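Local structure of siderophore periplasmic binding protein (Thermobifida fusca, 5DH0) at residues Val65-Ala70 with Tyr84-Ser89; Val201-Trp206 with Lys220-Ala225. The protein probably binds the iron-loaded siderophore fuscachelin outside the membrane and hands it on for uptake. One frame throughout, in Å; residues are numbered along the deposited sequence.

Interaction 1 of 2, residues Val65-Ala70 with Tyr84-Ser89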
ATOM      1  N   VAL A  65      30.996  -4.193 -31.402  1.00 37.37           N
ATOM      2  CA  VAL A  65      30.020  -4.024 -30.324  1.00 39.91           C
ATOM      3  C   VAL A  65      30.611  -4.301 -28.971  1.00 38.09           C
ATOM      4  O   VAL A  65      31.641  -4.961 -28.853  1.00 41.12           O
ATOM      5  CB  VAL A  65      28.783  -4.955 -30.478  1.00 35.65           C
ATOM      6  CG1 VAL A  65      27.992  -4.588 -31.690  1.00 31.92           C
ATOM      7  CG2 VAL A  65      29.209  -6.417 -30.534  1.00 32.39           C
ATOM      8  N   ILE A  66      29.943  -3.790 -27.947  1.00 39.65           N
ATOM      9  CA  ILE A  66      30.194  -4.240 -26.593  1.00 38.93           C
ATOM     10  C   ILE A  66      29.743  -5.690 -26.511  1.00 41.49           C
ATOM     11  O   ILE A  66      28.750  -6.073 -27.150  1.00 36.42           O
ATOM     12  CB  ILE A  66      29.451  -3.384 -25.538  1.00 40.75           C
ATOM     13  CG1 ILE A  66      29.670  -3.967 -24.134  1.00 43.57           C
ATOM     14  CG2 ILE A  66      27.965  -3.323 -25.848  1.00 33.94           C
ATOM     15  CD1 ILE A  66      29.110  -3.136 -23.018  1.00 39.69           C
ATOM     16  N   GLU A  67      30.510  -6.489 -25.771  1.00 38.90           N
ATOM     17  CA  GLU A  67      30.183  -7.882 -25.484  1.00 42.01           C
ATOM     18  C   GLU A  67      28.669  -8.052 -25.324  1.00 43.91           C
ATOM     19  O   GLU A  67      28.063  -7.471 -24.423  1.00 41.94           O
ATOM     20  CB  GLU A  67      30.929  -8.335 -24.218  1.00 40.68           C
ATOM     21  CG  GLU A  67      30.714  -9.777 -23.840  1.00 47.49           C
ATOM     22  CD  GLU A  67      31.639 -10.721 -24.599  1.00 56.76           C
ATOM     23  OE1 GLU A  67      31.263 -11.159 -25.712  1.00 55.15           O
ATOM     24  OE2 GLU A  67      32.749 -11.008 -24.091  1.00 61.41           O
ATOM     25  N   PRO A  68      28.040  -8.785 -26.249  1.00 42.11           N
ATOM     26  CA  PRO A  68      26.581  -8.887 -26.169  1.00 38.59           C
ATOM     27  C   PRO A  68      26.101  -9.775 -25.026  1.00 41.35           C
ATOM     28  O   PRO A  68      26.729 -10.763 -24.668  1.00 41.27           O
ATOM     29  CB  PRO A  68      26.180  -9.471 -27.534  1.00 38.57           C
ATOM     30  CG  PRO A  68      27.427  -9.975 -28.149  1.00 40.59           C
ATOM     31  CD  PRO A  68      28.578  -9.260 -27.532  1.00 40.93           C
ATOM     32  N   VAL A  69      24.973  -9.378 -24.457  1.00 42.08           N
ATOM     33  CA  VAL A  69      24.355 -10.039 -23.334  1.00 36.34           C
ATOM     34  C   VAL A  69      23.044 -10.639 -23.823  1.00 39.49           C
ATOM     35  O   VAL A  69      22.116  -9.899 -24.137  1.00 43.26           O
ATOM     36  CB  VAL A  69      24.112  -9.033 -22.186  1.00 42.03           C
ATOM     37  CG1 VAL A  69      23.348  -9.671 -21.032  1.00 30.20           C
ATOM     38  CG2 VAL A  69      25.438  -8.426 -21.726  1.00 35.55           C
ATOM     39  N   ALA A  70      22.965 -11.965 -23.895  1.00 41.89           N
ATOM     40  CA  ALA A  70      21.819 -12.656 -24.496  1.00 41.91           C
ATOM     41  C   ALA A  70      20.460 -12.235 -23.949  1.00 43.95           C
ATOM     42  O   ALA A  70      19.483 -12.136 -24.700  1.00 44.09           O
ATOM     43  CB  ALA A  70      21.972 -14.140 -24.333  1.00 38.99           C
ATOM     44  N   TYR A  84      30.064 -10.274 -34.514  1.00 43.14           N
ATOM     45  CA  TYR A  84      30.748  -8.986 -34.608  1.00 39.26           C
ATOM     46  C   TYR A  84      31.961  -8.926 -33.683  1.00 40.25           C
ATOM     47  O   TYR A  84      31.982  -9.584 -32.654  1.00 42.95           O
ATOM     48  CB  TYR A  84      29.778  -7.854 -34.269  1.00 40.34           C
ATOM     49  CG  TYR A  84      28.578  -7.796 -35.176  1.00 41.06           C
ATOM     50  CD1 TYR A  84      28.696  -8.086 -36.527  1.00 40.91           C
ATOM     51  CD2 TYR A  84      27.320  -7.461 -34.680  1.00 40.29           C
ATOM     52  CE1 TYR A  84      27.594  -8.042 -37.363  1.00 49.99           C
ATOM     53  CE2 TYR A  84      26.204  -7.413 -35.507  1.00 43.58           C
ATOM     54  CZ  TYR A  84      26.348  -7.703 -36.852  1.00 50.69           C
ATOM     55  OH  TYR A  84      25.262  -7.656 -37.687  1.00 56.40           O
ATOM     56  N   PRO A  85      32.978  -8.131 -34.044  1.00 42.40           N
ATOM     57  CA  PRO A  85      34.116  -7.971 -33.134  1.00 39.43           C
ATOM     58  C   PRO A  85      33.717  -7.288 -31.818  1.00 40.64           C
ATOM     59  O   PRO A  85      32.926  -6.337 -31.838  1.00 39.32           O
ATOM     60  CB  PRO A  85      35.085  -7.091 -33.933  1.00 41.22           C
ATOM     61  CG  PRO A  85      34.647  -7.229 -35.363  1.00 37.29           C
ATOM     62  CD  PRO A  85      33.169  -7.394 -35.304  1.00 36.27           C
ATOM     63  N   VAL A  86      34.251  -7.784 -30.703  1.00 37.03           N
ATOM     64  CA  VAL A  86      33.989  -7.226 -29.381  1.00 37.72           C
ATOM     65  C   VAL A  86      35.012  -6.154 -29.056  1.00 40.30           C
ATOM     66  O   VAL A  86      36.211  -6.378 -29.217  1.00 42.49           O
ATOM     67  CB  VAL A  86      34.016  -8.317 -28.295  1.00 38.81           C
ATOM     68  CG1 VAL A  86      34.012  -7.702 -26.908  1.00 38.38           C
ATOM     69  CG2 VAL A  86      32.837  -9.245 -28.465  1.00 34.30           C
ATOM     70  N   VAL A  87      34.545  -4.993 -28.598  1.00 39.20           N
ATOM     71  CA  VAL A  87      35.421  -3.838 -28.424  1.00 39.17           C
ATOM     72  C   VAL A  87      35.319  -3.242 -27.019  1.00 41.30           C
ATOM     73  O   VAL A  87      36.081  -2.332 -26.636  1.00 40.90           O
ATOM     74  CB  VAL A  87      35.097  -2.751 -29.471  1.00 40.92           C
ATOM     75  CG1 VAL A  87      35.340  -3.279 -30.869  1.00 41.56           C
ATOM     76  CG2 VAL A  87      33.650  -2.306 -29.337  1.00 40.62           C
ATOM     77  N   GLN A  88      34.367  -3.756 -26.251  1.00 38.71           N
ATOM     78  CA  GLN A  88      34.172  -3.304 -24.883  1.00 44.51           C
ATOM     79  C   GLN A  88      33.663  -4.506 -24.105  1.00 44.41           C
ATOM     80  O   GLN A  88      32.931  -5.329 -24.649  1.00 42.68           O
ATOM     81  CB  GLN A  88      33.203  -2.110 -24.830  1.00 40.02           C
ATOM     82  CG  GLN A  88      32.819  -1.625 -23.432  1.00 44.35           C
ATOM     83  CD  GLN A  88      31.959  -0.353 -23.441  1.00 43.65           C
ATOM     84  OE1 GLN A  88      30.955  -0.263 -24.155  1.00 39.51           O
ATOM     85  NE2 GLN A  88      32.343   0.623 -22.622  1.00 44.83           N
ATOM     86  N   SER A  89      34.088  -4.634 -22.855  1.00 43.52           N
ATOM     87  CA  SER A  89      33.678  -5.770 -22.040  1.00 45.47           C
ATOM     88  C   SER A  89      32.489  -5.440 -21.142  1.00 46.65           C
ATOM     89  O   SER A  89      32.119  -4.276 -20.988  1.00 45.88           O
ATOM     90  CB  SER A  89      34.848  -6.251 -21.182  1.00 48.22           C
ATOM     91  OG  SER A  89      35.101  -5.323 -20.137  1.00 53.25           O
TER

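Interaction 2 of 2, residues Val201-Trp206 with Lys220-Ala225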
ATOM      1  N   VAL A 201      11.403  -3.938  -7.765  1.00 26.23           N
ATOM      2  CA  VAL A 201      11.820  -2.745  -8.502  1.00 25.91           C
ATOM      3  C   VAL A 201      11.045  -1.503  -8.050  1.00 28.67           C
ATOM      4  O   VAL A 201       9.871  -1.581  -7.699  1.00 28.48           O
ATOM      5  CB  VAL A 201      11.664  -2.969 -10.013  1.00 29.70           C
ATOM      6  CG1 VAL A 201      11.971  -1.686 -10.815  1.00 26.07           C
ATOM      7  CG2 VAL A 201      12.581  -4.131 -10.445  1.00 28.48           C
ATOM      8  N   ASN A 202      11.740  -0.369  -8.026  1.00 28.47           N
ATOM      9  CA  ASN A 202      11.218   0.885  -7.515  1.00 30.38           C
ATOM     10  C   ASN A 202      10.505   1.717  -8.615  1.00 30.95           C
ATOM     11  O   ASN A 202      10.576   1.391  -9.805  1.00 29.33           O
ATOM     12  CB  ASN A 202      12.372   1.676  -6.883  1.00 28.78           C
ATOM     13  CG  ASN A 202      11.902   2.683  -5.820  1.00 32.24           C
ATOM     14  OD1 ASN A 202      10.769   2.634  -5.345  1.00 32.82           O
ATOM     15  ND2 ASN A 202      12.790   3.582  -5.438  1.00 31.36           N
ATOM     16  N   THR A 203       9.818   2.782  -8.214  1.00 30.56           N
ATOM     17  CA  THR A 203       9.055   3.622  -9.157  1.00 31.34           C
ATOM     18  C   THR A 203       9.936   4.418 -10.114  1.00 29.49           C
ATOM     19  O   THR A 203       9.452   4.955 -11.098  1.00 31.51           O
ATOM     20  CB  THR A 203       8.163   4.626  -8.410  1.00 29.20           C
ATOM     21  OG1 THR A 203       8.994   5.469  -7.604  1.00 31.30           O
ATOM     22  CG2 THR A 203       7.147   3.892  -7.506  1.00 22.17           C
ATOM     23  N   ASN A 204      11.231   4.487  -9.833  1.00 29.88           N
ATOM     24  CA  ASN A 204      12.143   5.268 -10.660  1.00 27.99           C
ATOM     25  C   ASN A 204      12.986   4.442 -11.627  1.00 31.98           C
ATOM     26  O   ASN A 204      13.934   4.963 -12.207  1.00 35.37           O
ATOM     27  CB  ASN A 204      13.080   6.093  -9.763  1.00 25.75           C
ATOM     28  CG  ASN A 204      13.940   5.221  -8.842  1.00 36.20           C
ATOM     29  OD1 ASN A 204      13.723   4.009  -8.704  1.00 33.43           O
ATOM     30  ND2 ASN A 204      14.918   5.844  -8.198  1.00 38.92           N
ATOM     31  N   ALA A 205      12.674   3.158 -11.801  1.00 31.25           N
ATOM     32  CA  ALA A 205      13.567   2.314 -12.613  1.00 33.25           C
ATOM     33  C   ALA A 205      12.847   1.253 -13.450  1.00 28.56           C
ATOM     34  O   ALA A 205      11.863   0.660 -12.996  1.00 28.28           O
ATOM     35  CB  ALA A 205      14.594   1.642 -11.718  1.00 29.68           C
ATOM     36  N   TRP A 206      13.343   1.040 -14.672  1.00 25.48           N
ATOM     37  CA  TRP A 206      12.939  -0.088 -15.510  1.00 28.82           C
ATOM     38  C   TRP A 206      11.417  -0.203 -15.579  1.00 27.65           C
ATOM     39  O   TRP A 206      10.727   0.811 -15.651  1.00 27.77           O
ATOM     40  CB  TRP A 206      13.592  -1.376 -14.975  1.00 25.75           C
ATOM     41  CG  TRP A 206      15.091  -1.179 -14.811  1.00 29.03           C
ATOM     42  CD1 TRP A 206      15.938  -0.668 -15.741  1.00 30.90           C
ATOM     43  CD2 TRP A 206      15.897  -1.458 -13.654  1.00 31.37           C
ATOM     44  NE1 TRP A 206      17.221  -0.608 -15.251  1.00 31.34           N
ATOM     45  CE2 TRP A 206      17.225  -1.097 -13.972  1.00 35.55           C
ATOM     46  CE3 TRP A 206      15.637  -2.007 -12.398  1.00 32.28           C
ATOM     47  CZ2 TRP A 206      18.277  -1.252 -13.077  1.00 36.02           C
ATOM     48  CZ3 TRP A 206      16.697  -2.156 -11.505  1.00 36.07           C
ATOM     49  CH2 TRP A 206      17.992  -1.779 -11.852  1.00 47.52           C
ATOM     50  N   LYS A 220       4.021  -1.862  -1.225  1.00 35.53           N
ATOM     51  CA  LYS A 220       4.845  -1.332  -0.124  1.00 38.18           C
ATOM     52  C   LYS A 220       6.284  -1.883  -0.106  1.00 39.24           C
ATOM     53  O   LYS A 220       7.165  -1.313   0.548  1.00 37.47           O
ATOM     54  CB  LYS A 220       4.210  -1.673   1.224  1.00 38.06           C
ATOM     55  CG  LYS A 220       4.377  -3.145   1.529  1.00 39.51           C
ATOM     56  CD  LYS A 220       3.751  -3.621   2.804  1.00 43.36           C
ATOM     57  CE  LYS A 220       3.817  -5.138   2.816  1.00 44.43           C
ATOM     58  NZ  LYS A 220       3.134  -5.753   3.971  1.00 51.38           N
ATOM     59  N   ALA A 221       6.512  -3.001  -0.795  1.00 34.10           N
ATOM     60  CA  ALA A 221       7.824  -3.626  -0.796  1.00 36.57           C
ATOM     61  C   ALA A 221       8.878  -2.733  -1.447  1.00 37.31           C
ATOM     62  O   ALA A 221      10.057  -2.840  -1.122  1.00 38.61           O
ATOM     63  CB  ALA A 221       7.768  -4.985  -1.489  1.00 36.10           C
ATOM     64  N   GLN A 222       8.466  -1.852  -2.363  1.00 33.21           N
ATOM     65  CA  GLN A 222       9.386  -0.850  -2.920  1.00 32.57           C
ATOM     66  C   GLN A 222       9.949   0.121  -1.901  1.00 35.02           C
ATOM     67  O   GLN A 222      11.066   0.611  -2.065  1.00 37.49           O
ATOM     68  CB  GLN A 222       8.716   0.008  -3.981  1.00 33.34           C
ATOM     69  CG  GLN A 222       8.039  -0.717  -5.076  1.00 35.25           C
ATOM     70  CD  GLN A 222       7.384   0.246  -6.009  1.00 36.02           C
ATOM     71  OE1 GLN A 222       6.542   1.046  -5.586  1.00 48.08           O
ATOM     72  NE2 GLN A 222       7.774   0.201  -7.289  1.00 29.83           N
ATOM     73  N   GLN A 223       9.170   0.446  -0.880  1.00 30.02           N
ATOM     74  CA  GLN A 223       9.531   1.573  -0.020  1.00 36.52           C
ATOM     75  C   GLN A 223      10.946   1.560   0.594  1.00 38.29           C
ATOM     76  O   GLN A 223      11.599   2.604   0.598  1.00 38.57           O
ATOM     77  CB  GLN A 223       8.475   1.719   1.077  1.00 37.25           C
ATOM     78  CG  GLN A 223       7.126   2.170   0.502  1.00 40.63           C
ATOM     79  CD  GLN A 223       7.281   3.373  -0.449  1.00 46.93           C
ATOM     80  OE1 GLN A 223       7.258   3.225  -1.680  1.00 47.70           O
ATOM     81  NE2 GLN A 223       7.451   4.563   0.123  1.00 49.17           N
ATOM     82  N   PRO A 224      11.446   0.402   1.085  1.00 36.29           N
ATOM     83  CA  PRO A 224      12.809   0.461   1.642  1.00 36.86           C
ATOM     84  C   PRO A 224      13.882   0.856   0.627  1.00 36.81           C
ATOM     85  O   PRO A 224      15.008   1.099   1.023  1.00 36.32           O
ATOM     86  CB  PRO A 224      13.051  -0.974   2.149  1.00 33.93           C
ATOM     87  CG  PRO A 224      11.691  -1.501   2.413  1.00 37.94           C
ATOM     88  CD  PRO A 224      10.815  -0.904   1.339  1.00 34.61           C
ATOM     89  N   ALA A 225      13.546   0.927  -0.655  1.00 35.65           N
ATOM     90  CA  ALA A 225      14.540   1.274  -1.651  1.00 32.84           C
ATOM     91  C   ALA A 225      14.950   2.745  -1.564  1.00 33.50           C
ATOM     92  O   ALA A 225      16.016   3.115  -2.051  1.00 32.29           O
ATOM     93  CB  ALA A 225      14.025   0.952  -3.050  1.00 31.53           C
TER
HETATM   94  O   HOH W   1       9.059   4.554  -3.568  1.00 48.28           O

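Interaction 1 of 2, residues Val65-Ala70 with Tyr84-Ser89
The carbonyl oxygen of Val65 is approached by three groups of the segment 84-89. Val87 N donates a hydrogen bond to Val65 O at 2.9 Å, coming in tilted 32° from the carbonyl plane; Val86 CA makes a CA-H...O contact with the same oxygen at 3.3 Å, and Val87 CG2 packs against it at 3.4 Å. With CG1 of Val87 turned anti to the carbonyl carbon (chi1 -62°), CG2 falls between the backbone N and the carbonyl carbon, which brings it to this oxygen. Val65 N in turn donates to Pro85 O. These two bonds at Val65 pair strands 64-66 and 86-88 in parallel, joined through helix 75-81 as a beta-alpha-beta unit at the border of a five-stranded parallel sheet. Just past the strand, Glu67 N to Gln88 O continues the contact, almost straight at 177°. On the face that carries Val65 and Val86, Val65 CG2 meets Tyr84 CB at 4.0 Å; Val86 CG2 touches OE1 of Glu67, in the loop beyond the strand. On the other, Ile66 CG1 and Gln88 CG both stand anti to their own backbone N, and the extended chains cross at an angle: Ile66 CD1 lies 3.6 Å from Gln88 OE1. The Gln88 amide is bonded at both ends, OE1 by Glu49 N and NE2 by Leu92 O, which fixes its rotation beside the isoleucine.

Interaction 2 of 2, residues Val201-Trp206 with Lys220-Ala225
One direct hydrogen bond joins Val201 to Gln222: Gln222 NE2 donates to Val201 O at 2.8 Å with an N-H...O angle of 166°. The donor lies in the carbonyl plane, on a lone pair, and the oxygen lies close to the plane of the glutamine amide, so both flat groups are well placed for the bond. Gln222 gets there with CG anti to its carbonyl carbon (chi1 -53°) and an extended chain beyond. A second polar link is indirect: a water donates to Asn202 OD1 at 3.1 Å and to Gln223 OE1 at 2.9 Å. The same Asn202 oxygen also takes a weak bond from Thr203 N, while Asn202 ND2 is held by the carbonyls of Asn228 and Gly226.

Van der Waals packing completes the contact. Thr203 CG2 sits 3.5 Å from Gln222 OE1, its side chain crossing that of Gln222 at about a right angle, and Ala225 CB rests 3.8 Å from Asn202 ND2. The amides of Asn202 and Gln222 are nearly perpendicular.

A type I turn, Asn202 to Ala205, leads from strand 197-201 toward helix 206-213, and the 3-10 segment 220-225 packs on the start of this turn on the way from strand 217-218 to strand 230-234.

In the fold
From the N terminus, interaction 1 comes first: it closes the loop in which the chain leaves strand 64-66, runs through helix 75-81 and returns as strand 86-88, thereby setting the outer edge of the parallel sheet. Interaction 2 opens much later and closes its own loop, through helix 206-213 and strand 217-218, in the part of the chain built on the mixed sheet. The two loops follow one another in series, neither nesting nor crossing. Their centres are 30 Å apart on opposite sides of the chain's centre, with nearest atoms about 12 Å apart. Interaction 1 joins two strands of the parallel sheet by backbone pairing; interaction 2 links the loops after strands 197-201 and 217-218, chiefly through side chains.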